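Local coordinates for envelope glycoprotein (Thogoto virus, PDB 5XEA) that drives fusion of viral and host membranes as a gp64-like trimeric fusogen and probably also attaches the virus to its host-cell receptor, at the interface of chains A and B. Numbering follows the deposited sequence. Chains: chain A/B, Envelope glycoprotein.

Contact 1: the interface of chains A and B. Residues chain A 270, 278-284; chain B 275-276, 278-280, 414-416.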
ATOM      1  N   PHE A 270       5.510 -14.923   6.232  1.00 55.91           N
ATOM      2  CA  PHE A 270       6.188 -13.943   7.070  1.00 70.28           C
ATOM      3  C   PHE A 270       6.311 -14.362   8.528  1.00 70.59           C
ATOM      4  O   PHE A 270       6.822 -13.580   9.335  1.00 71.96           O
ATOM      5  CB  PHE A 270       5.455 -12.601   6.993  1.00 69.47           C
ATOM      6  CG  PHE A 270       5.187 -12.152   5.595  1.00 66.67           C
ATOM      7  CD1 PHE A 270       6.225 -11.750   4.777  1.00 56.14           C
ATOM      8  CD2 PHE A 270       3.900 -12.141   5.094  1.00 70.51           C
ATOM      9  CE1 PHE A 270       5.990 -11.345   3.483  1.00 60.54           C
ATOM     10  CE2 PHE A 270       3.661 -11.736   3.802  1.00 71.79           C
ATOM     11  CZ  PHE A 270       4.719 -11.337   2.992  1.00 59.82           C
ATOM     12  N   VAL A 278       5.778  -5.559   7.461  1.00 34.16           N
ATOM     13  CA  VAL A 278       5.675  -6.189   6.151  1.00 35.42           C
ATOM     14  C   VAL A 278       5.348  -5.119   5.118  1.00 36.67           C
ATOM     15  O   VAL A 278       4.351  -4.389   5.244  1.00 33.76           O
ATOM     16  CB  VAL A 278       4.617  -7.308   6.139  1.00 44.90           C
ATOM     17  CG1 VAL A 278       4.644  -8.041   4.811  1.00 42.36           C
ATOM     18  CG2 VAL A 278       4.835  -8.290   7.283  1.00 45.66           C
ATOM     19  N   THR A 279       6.178  -5.043   4.092  1.00 34.86           N
ATOM     20  CA  THR A 279       6.014  -4.058   3.033  1.00 31.69           C
ATOM     21  C   THR A 279       4.835  -4.407   2.125  1.00 34.12           C
ATOM     22  O   THR A 279       4.763  -5.525   1.611  1.00 33.09           O
ATOM     23  CB  THR A 279       7.301  -4.023   2.219  1.00 36.83           C
ATOM     24  OG1 THR A 279       8.388  -3.613   3.056  1.00 49.15           O
ATOM     25  CG2 THR A 279       7.171  -3.102   1.055  1.00 39.69           C
ATOM     26  N   ALA A 280       3.915  -3.455   1.903  1.00 30.33           N
ATOM     27  CA  ALA A 280       2.877  -3.649   0.897  1.00 31.10           C
ATOM     28  C   ALA A 280       3.451  -3.492  -0.509  1.00 36.67           C
ATOM     29  O   ALA A 280       4.282  -2.617  -0.765  1.00 35.00           O
ATOM     30  CB  ALA A 280       1.727  -2.645   1.081  1.00 34.63           C
ATOM     31  N   SER A 281       3.013  -4.343  -1.426  1.00 31.11           N
ATOM     32  CA  SER A 281       3.449  -4.262  -2.813  1.00 30.88           C
ATOM     33  C   SER A 281       2.445  -3.457  -3.633  1.00 34.87           C
ATOM     34  O   SER A 281       1.289  -3.281  -3.240  1.00 30.75           O
ATOM     35  CB  SER A 281       3.596  -5.657  -3.412  1.00 32.02           C
ATOM     36  OG  SER A 281       2.300  -6.171  -3.736  1.00 34.51           O
ATOM     37  N   ILE A 282       2.909  -2.966  -4.785  1.00 33.22           N
ATOM     38  CA  ILE A 282       1.998  -2.377  -5.762  1.00 34.32           C
ATOM     39  C   ILE A 282       0.914  -3.383  -6.143  1.00 37.73           C
ATOM     40  O   ILE A 282      -0.234  -3.012  -6.421  1.00 35.63           O
ATOM     41  CB  ILE A 282       2.772  -1.892  -7.005  1.00 35.30           C
ATOM     42  CG1 ILE A 282       3.750  -0.773  -6.640  1.00 44.47           C
ATOM     43  CG2 ILE A 282       1.812  -1.381  -8.088  1.00 39.41           C
ATOM     44  CD1 ILE A 282       3.095   0.512  -6.200  1.00 36.40           C
ATOM     45  N   ASP A 283       1.267  -4.671  -6.181  1.00 32.10           N
ATOM     46  CA  ASP A 283       0.265  -5.686  -6.511  1.00 32.00           C
ATOM     47  C   ASP A 283      -0.848  -5.677  -5.479  1.00 34.93           C
ATOM     48  O   ASP A 283      -2.029  -5.737  -5.837  1.00 32.48           O
ATOM     49  CB  ASP A 283       0.909  -7.074  -6.607  1.00 41.62           C
ATOM     50  CG  ASP A 283      -0.044  -8.133  -7.193  1.00 50.98           C
ATOM     51  OD1 ASP A 283      -0.267  -8.111  -8.418  1.00 47.45           O
ATOM     52  OD2 ASP A 283      -0.537  -9.003  -6.439  1.00 41.97           O
ATOM     53  N   ASP A 284      -0.493  -5.555  -4.187  1.00 31.41           N
ATOM     54  CA  ASP A 284      -1.522  -5.457  -3.153  1.00 36.50           C
ATOM     55  C   ASP A 284      -2.385  -4.214  -3.338  1.00 43.72           C
ATOM     56  O   ASP A 284      -3.591  -4.257  -3.095  1.00 40.00           O
ATOM     57  CB  ASP A 284      -0.908  -5.461  -1.756  1.00 34.04           C
ATOM     58  CG  ASP A 284      -0.208  -6.765  -1.427  1.00 41.82           C
ATOM     59  OD1 ASP A 284      -0.717  -7.835  -1.846  1.00 36.21           O
ATOM     60  OD2 ASP A 284       0.869  -6.714  -0.772  1.00 42.23           O
TER
ATOM     61  N   TRP B 275       4.789  -6.637 -10.338  1.00 36.74           N
ATOM     62  CA  TRP B 275       4.372  -5.697  -9.311  1.00 33.18           C
ATOM     63  C   TRP B 275       4.441  -6.289  -7.912  1.00 32.92           C
ATOM     64  O   TRP B 275       4.351  -5.538  -6.935  1.00 32.64           O
ATOM     65  CB  TRP B 275       2.943  -5.228  -9.613  1.00 31.92           C
ATOM     66  CG  TRP B 275       2.863  -4.320 -10.812  1.00 44.03           C
ATOM     67  CD1 TRP B 275       2.099  -4.505 -11.935  1.00 47.45           C
ATOM     68  CD2 TRP B 275       3.551  -3.074 -10.995  1.00 45.57           C
ATOM     69  NE1 TRP B 275       2.279  -3.447 -12.805  1.00 47.03           N
ATOM     70  CE2 TRP B 275       3.163  -2.560 -12.250  1.00 54.01           C
ATOM     71  CE3 TRP B 275       4.450  -2.333 -10.209  1.00 54.99           C
ATOM     72  CZ2 TRP B 275       3.644  -1.350 -12.741  1.00 57.24           C
ATOM     73  CZ3 TRP B 275       4.938  -1.126 -10.707  1.00 50.95           C
ATOM     74  CH2 TRP B 275       4.527  -0.649 -11.962  1.00 57.41           C
ATOM     75  N   THR B 276       4.577  -7.614  -7.788  1.00 31.97           N
ATOM     76  CA  THR B 276       4.728  -8.239  -6.478  1.00 30.82           C
ATOM     77  C   THR B 276       6.076  -7.922  -5.823  1.00 33.07           C
ATOM     78  O   THR B 276       6.242  -8.215  -4.636  1.00 36.14           O
ATOM     79  CB  THR B 276       4.575  -9.760  -6.589  1.00 30.98           C
ATOM     80  OG1 THR B 276       5.629 -10.292  -7.411  1.00 32.71           O
ATOM     81  CG2 THR B 276       3.158 -10.173  -7.196  1.00 32.23           C
ATOM     82  N   VAL B 278       7.479  -4.622  -6.312  1.00 32.20           N
ATOM     83  CA  VAL B 278       7.600  -3.168  -6.261  1.00 33.91           C
ATOM     84  C   VAL B 278       6.907  -2.666  -4.997  1.00 37.45           C
ATOM     85  O   VAL B 278       5.713  -2.892  -4.795  1.00 32.37           O
ATOM     86  CB  VAL B 278       7.024  -2.510  -7.524  1.00 32.99           C
ATOM     87  CG1 VAL B 278       7.246  -0.992  -7.464  1.00 33.49           C
ATOM     88  CG2 VAL B 278       7.680  -3.081  -8.784  1.00 32.17           C
ATOM     89  N   THR B 279       7.660  -1.968  -4.154  1.00 33.34           N
ATOM     90  CA  THR B 279       7.157  -1.473  -2.880  1.00 32.51           C
ATOM     91  C   THR B 279       6.186  -0.309  -3.078  1.00 32.23           C
ATOM     92  O   THR B 279       6.506   0.644  -3.791  1.00 35.25           O
ATOM     93  CB  THR B 279       8.333  -0.990  -2.038  1.00 38.35           C
ATOM     94  OG1 THR B 279       9.185  -2.097  -1.717  1.00 43.93           O
ATOM     95  CG2 THR B 279       7.813  -0.329  -0.792  1.00 41.00           C
ATOM     96  N   ALA B 280       5.022  -0.355  -2.415  1.00 34.30           N
ATOM     97  CA  ALA B 280       4.076   0.762  -2.443  1.00 29.99           C
ATOM     98  C   ALA B 280       4.493   1.844  -1.451  1.00 42.60           C
ATOM     99  O   ALA B 280       4.905   1.558  -0.317  1.00 35.43           O
ATOM    100  CB  ALA B 280       2.651   0.293  -2.119  1.00 30.00           C
ATOM    101  N   ARG B 414      -0.655  -9.716   0.211  1.00 41.74           N
ATOM    102  CA  ARG B 414       0.415 -10.697   0.257  1.00 36.75           C
ATOM    103  C   ARG B 414       1.780 -10.112   0.606  1.00 43.27           C
ATOM    104  O   ARG B 414       2.641 -10.871   1.044  1.00 39.08           O
ATOM    105  CB  ARG B 414       0.511 -11.445  -1.086  1.00 36.36           C
ATOM    106  CG  ARG B 414      -0.802 -12.185  -1.482  1.00 38.86           C
ATOM    107  CD  ARG B 414      -0.625 -13.063  -2.718  1.00 42.69           C
ATOM    108  NE  ARG B 414      -0.397 -12.290  -3.934  1.00 37.17           N
ATOM    109  CZ  ARG B 414      -0.207 -12.841  -5.120  1.00 36.52           C
ATOM    110  NH1 ARG B 414      -0.228 -14.153  -5.219  1.00 38.60           N
ATOM    111  NH2 ARG B 414       0.012 -12.095  -6.193  1.00 38.01           N
ATOM    112  N   GLY B 415       1.992  -8.809   0.430  1.00 40.20           N
ATOM    113  CA  GLY B 415       3.283  -8.199   0.677  1.00 36.60           C
ATOM    114  C   GLY B 415       4.249  -8.444  -0.469  1.00 39.09           C
ATOM    115  O   GLY B 415       3.982  -9.220  -1.387  1.00 37.36           O
ATOM    116  N   THR B 416       5.413  -7.778  -0.417  1.00 37.81           N
ATOM    117  CA  THR B 416       6.389  -7.994  -1.467  1.00 36.04           C
ATOM    118  C   THR B 416       7.041  -9.361  -1.294  1.00 38.07           C
ATOM    119  O   THR B 416       7.163  -9.888  -0.183  1.00 35.67           O
ATOM    120  CB  THR B 416       7.488  -6.905  -1.478  1.00 37.66           C
ATOM    121  OG1 THR B 416       8.132  -6.868  -0.202  1.00 34.61           O
ATOM    122  CG2 THR B 416       6.923  -5.536  -1.806  1.00 34.98           C
TER
HETATM  123  O   HOH W   1      -0.059  -9.390  -3.835  1.00 41.69           O
HETATM  124  O   HOH W   2       2.709  -8.879  -3.755  1.00 42.88           O
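The start of the long helix A:282-327 illustrates how a helix N-terminus can be built into a neighbouring subunit of a trimeric fusogen. Backbone pairing comes first: A:Ser281 and B:Thr279 form an antiparallel bridge, in which A:Ile282 N donates to B:Val278 O at 2.8 Å, nearly along the C=O axis. B:Ala280 N reaches A:Ala280 O almost straight at the hydrogen (174°). On the other flank B:Thr416 N bonds to A:Thr279 O.

Carboxylates supply the polar grip. A:Asp284, its CG anti to the carbonyl carbon, spreads both oxygens over consecutive amides of chain B. OD1 takes B:Arg414 N at 2.8 Å, from above the carboxylate plane. OD2 of A:Asp284 takes B:Gly415 N at 2.7 Å on its syn lone pair. A:Ser281 N also donates to OD2, while A:Ser281 OG accepts from A:Asp284 N, a capping box at the helix N-terminus, which helps fix the carboxylate. A:Asp283 swings the other way, CG anti to its backbone N, so that OD2 forms a salt bridge with B:Arg414 NH2 at 3.1 Å, within the guanidinium plane.

Apolar contacts close the flanks. A:Ile282 CG2 sits over one face of the B:Trp275 indole, towards the rim and 3.5 Å from CE3, while CG1 touches B:Val278 CG1. The two Thr279 side chains cross at about a right angle, methyl to methyl.

Waters complete the patch. Water 2 joins A:Ser281 OG to B:Gly415 O and touches water 1, which lies 2.9 Å from B:Arg414 NE and also meets A:Asp283 OD2 and A:Asp284 OD1.

Contact 2: the interface of chains A and B. Residues chain A 307, 310-311, 314; chain B 15-16, 18, 309.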
ATOM      1  N   ASP A 307     -32.621   5.873 -10.360  1.00 38.07           N
ATOM      2  CA  ASP A 307     -33.125   6.891 -11.275  1.00 40.79           C
ATOM      3  C   ASP A 307     -34.288   6.360 -12.101  1.00 41.45           C
ATOM      4  O   ASP A 307     -35.255   7.084 -12.359  1.00 42.23           O
ATOM      5  CB  ASP A 307     -32.010   7.385 -12.194  1.00 39.88           C
ATOM      6  CG  ASP A 307     -31.598   8.825 -11.903  1.00 49.71           C
ATOM      7  OD1 ASP A 307     -32.417   9.609 -11.363  1.00 46.00           O
ATOM      8  OD2 ASP A 307     -30.436   9.176 -12.230  1.00 48.35           O
ATOM      9  N   PHE A 310     -37.524   6.511 -10.042  1.00 32.83           N
ATOM     10  CA  PHE A 310     -38.099   7.848 -10.018  1.00 37.67           C
ATOM     11  C   PHE A 310     -38.697   8.208 -11.365  1.00 35.94           C
ATOM     12  O   PHE A 310     -39.714   8.901 -11.428  1.00 37.35           O
ATOM     13  CB  PHE A 310     -37.042   8.881  -9.598  1.00 40.08           C
ATOM     14  CG  PHE A 310     -36.752   8.864  -8.137  1.00 40.73           C
ATOM     15  CD1 PHE A 310     -37.698   9.324  -7.234  1.00 34.71           C
ATOM     16  CD2 PHE A 310     -35.555   8.349  -7.655  1.00 42.93           C
ATOM     17  CE1 PHE A 310     -37.455   9.284  -5.879  1.00 42.52           C
ATOM     18  CE2 PHE A 310     -35.291   8.323  -6.291  1.00 41.94           C
ATOM     19  CZ  PHE A 310     -36.231   8.777  -5.402  1.00 46.28           C
ATOM     20  N   ARG A 311     -38.081   7.751 -12.453  1.00 36.38           N
ATOM     21  CA  ARG A 311     -38.712   7.895 -13.759  1.00 36.58           C
ATOM     22  C   ARG A 311     -40.077   7.206 -13.774  1.00 42.07           C
ATOM     23  O   ARG A 311     -41.092   7.815 -14.129  1.00 35.19           O
ATOM     24  CB  ARG A 311     -37.802   7.322 -14.844  1.00 37.71           C
ATOM     25  CG  ARG A 311     -38.406   7.306 -16.242  1.00 37.66           C
ATOM     26  CD  ARG A 311     -37.702   6.287 -17.144  1.00 46.11           C
ATOM     27  NE  ARG A 311     -37.591   4.973 -16.508  1.00 47.24           N
ATOM     28  CZ  ARG A 311     -38.610   4.130 -16.322  1.00 41.83           C
ATOM     29  NH1 ARG A 311     -39.845   4.452 -16.717  1.00 40.31           N
ATOM     30  NH2 ARG A 311     -38.399   2.961 -15.714  1.00 37.73           N
ATOM     31  N   SER A 314     -42.762   9.003 -11.613  1.00 40.11           N
ATOM     32  CA  SER A 314     -43.284  10.229 -12.197  1.00 39.50           C
ATOM     33  C   SER A 314     -44.263   9.934 -13.330  1.00 42.52           C
ATOM     34  O   SER A 314     -45.183  10.726 -13.575  1.00 40.11           O
ATOM     35  CB  SER A 314     -42.144  11.107 -12.698  1.00 34.59           C
ATOM     36  OG  SER A 314     -41.691  10.627 -13.946  1.00 38.81           O
TER
ATOM     37  N   ARG B  15     -42.797  14.405 -17.454  1.00 41.26           N
ATOM     38  CA  ARG B  15     -42.302  13.206 -16.795  1.00 41.06           C
ATOM     39  C   ARG B  15     -40.812  13.377 -16.526  1.00 44.73           C
ATOM     40  O   ARG B  15     -40.105  14.046 -17.280  1.00 49.35           O
ATOM     41  CB  ARG B  15     -42.543  11.963 -17.654  1.00 41.31           C
ATOM     42  CG  ARG B  15     -43.970  11.375 -17.524  1.00 55.66           C
ATOM     43  CD  ARG B  15     -45.067  12.212 -18.191  1.00 59.78           C
ATOM     44  NE  ARG B  15     -46.363  11.514 -18.186  1.00 71.91           N
ATOM     45  CZ  ARG B  15     -47.553  12.101 -18.340  1.00 79.91           C
ATOM     46  NH1 ARG B  15     -47.643  13.418 -18.502  1.00 71.84           N
ATOM     47  NH2 ARG B  15     -48.665  11.367 -18.326  1.00 85.58           N
ATOM     48  N   TYR B  16     -40.332  12.773 -15.448  1.00 43.54           N
ATOM     49  CA  TYR B  16     -38.894  12.788 -15.184  1.00 49.78           C
ATOM     50  C   TYR B  16     -38.179  11.798 -16.099  1.00 51.25           C
ATOM     51  O   TYR B  16     -38.543  10.621 -16.162  1.00 47.01           O
ATOM     52  CB  TYR B  16     -38.607  12.459 -13.728  1.00 40.27           C
ATOM     53  CG  TYR B  16     -37.133  12.338 -13.448  1.00 40.26           C
ATOM     54  CD1 TYR B  16     -36.283  13.422 -13.615  1.00 46.45           C
ATOM     55  CD2 TYR B  16     -36.591  11.137 -13.013  1.00 41.78           C
ATOM     56  CE1 TYR B  16     -34.915  13.315 -13.351  1.00 43.59           C
ATOM     57  CE2 TYR B  16     -35.222  11.023 -12.734  1.00 46.20           C
ATOM     58  CZ  TYR B  16     -34.401  12.117 -12.910  1.00 49.56           C
ATOM     59  OH  TYR B  16     -33.053  11.995 -12.647  1.00 61.90           O
ATOM     60  N   PRO B  18     -34.403  10.663 -16.771  1.00 46.43           N
ATOM     61  CA  PRO B  18     -32.967  10.714 -16.488  1.00 57.05           C
ATOM     62  C   PRO B  18     -32.138  10.326 -17.700  1.00 58.37           C
ATOM     63  O   PRO B  18     -32.545   9.510 -18.532  1.00 52.76           O
ATOM     64  CB  PRO B  18     -32.789   9.700 -15.350  1.00 50.51           C
ATOM     65  CG  PRO B  18     -33.924   8.753 -15.508  1.00 45.80           C
ATOM     66  CD  PRO B  18     -35.074   9.559 -16.058  1.00 50.43           C
ATOM     67  N   ARG B 309     -35.674  14.013  -3.101  1.00 40.62           N
ATOM     68  CA  ARG B 309     -36.729  13.513  -3.975  1.00 49.05           C
ATOM     69  C   ARG B 309     -37.858  12.892  -3.165  1.00 42.97           C
ATOM     70  O   ARG B 309     -39.035  13.077  -3.494  1.00 40.16           O
ATOM     71  CB  ARG B 309     -36.158  12.516  -4.983  1.00 45.46           C
ATOM     72  CG  ARG B 309     -35.190  13.166  -5.964  1.00 34.96           C
ATOM     73  CD  ARG B 309     -34.641  12.157  -6.931  1.00 39.99           C
ATOM     74  NE  ARG B 309     -33.745  12.783  -7.895  1.00 41.34           N
ATOM     75  CZ  ARG B 309     -33.204  12.151  -8.927  1.00 43.44           C
ATOM     76  NH1 ARG B 309     -33.474  10.866  -9.138  1.00 41.60           N
ATOM     77  NH2 ARG B 309     -32.401  12.801  -9.754  1.00 44.34           N
TER
HETATM   78  O   HOH W   3     -30.238  11.914 -12.308  1.00 53.18           O
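Helix A:282-327, the long central helix of this trimeric fusogen, meets both the same helix of chain B and an extended N-terminal segment of that chain. This double contact exemplifies a common device, a single carboxylate shared by two partners. A:Asp307 OD1 accepts from B:Arg309 NH1 at 2.8 Å in a nearly straight salt-bridged bond (176° at the hydrogen), and from the phenol B:Tyr16 OH, also at 2.8 Å. The two donors approach from opposite faces of the carboxylate plane, so OD1 is held between them, although NH1 keeps the oxygen within its own guanidinium plane. The paired donors, one of them probably cationic, would be expected to stabilise the negative charge. Water 3 links the other oxygen, OD2, to B:Tyr16 OH, so the phenol is tied to both ends of the carboxylate.

B:Arg309 arrives fully extended from CG to NE, and this straight chain crosses A:Phe310 obliquely. Its CD lies over the centre of the phenyl face, 3.8 Å from the centroid, while the guanidinium stands almost perpendicular to the ring (87°). B:Arg309 CB adds a touch at the A:Phe310 CE1 rim.

B:Tyr16 has CG anti to its backbone N (chi1 175°), which lays the ring along the A helix with A:Asp307 OD1 and A:Arg311 N at its edge. B:Pro18 CD lies over one face of the ring, towards its rim, and is 3.7 Å from A:Arg311 CB, so that the proline packs beside the tyrosine, against both its ring and the helix. At the other end of the tyrosine, A:Ser314 OG, in the crowded position between N and carbonyl carbon, donates to A:Arg311 O and accepts from B:Tyr16 N at 3.0 Å.

Contact 1 and contact 2 lie about 46 Å apart, measured between the centres of their C-alpha atoms, and are joined by helix A:282-327: contact 1 holds its first turn, contact 2 a stretch well along it. The chain B partners differ: around contact 1 they come from the segment leading into that chain's own long helix and from residues 414-416, whereas contact 2 combines that helix with the N-terminal segment. Separated regions of one subunit thus grip a single neighbouring helix at two levels, which probably fixes the register and rotation of the helices in the three-copy assembly.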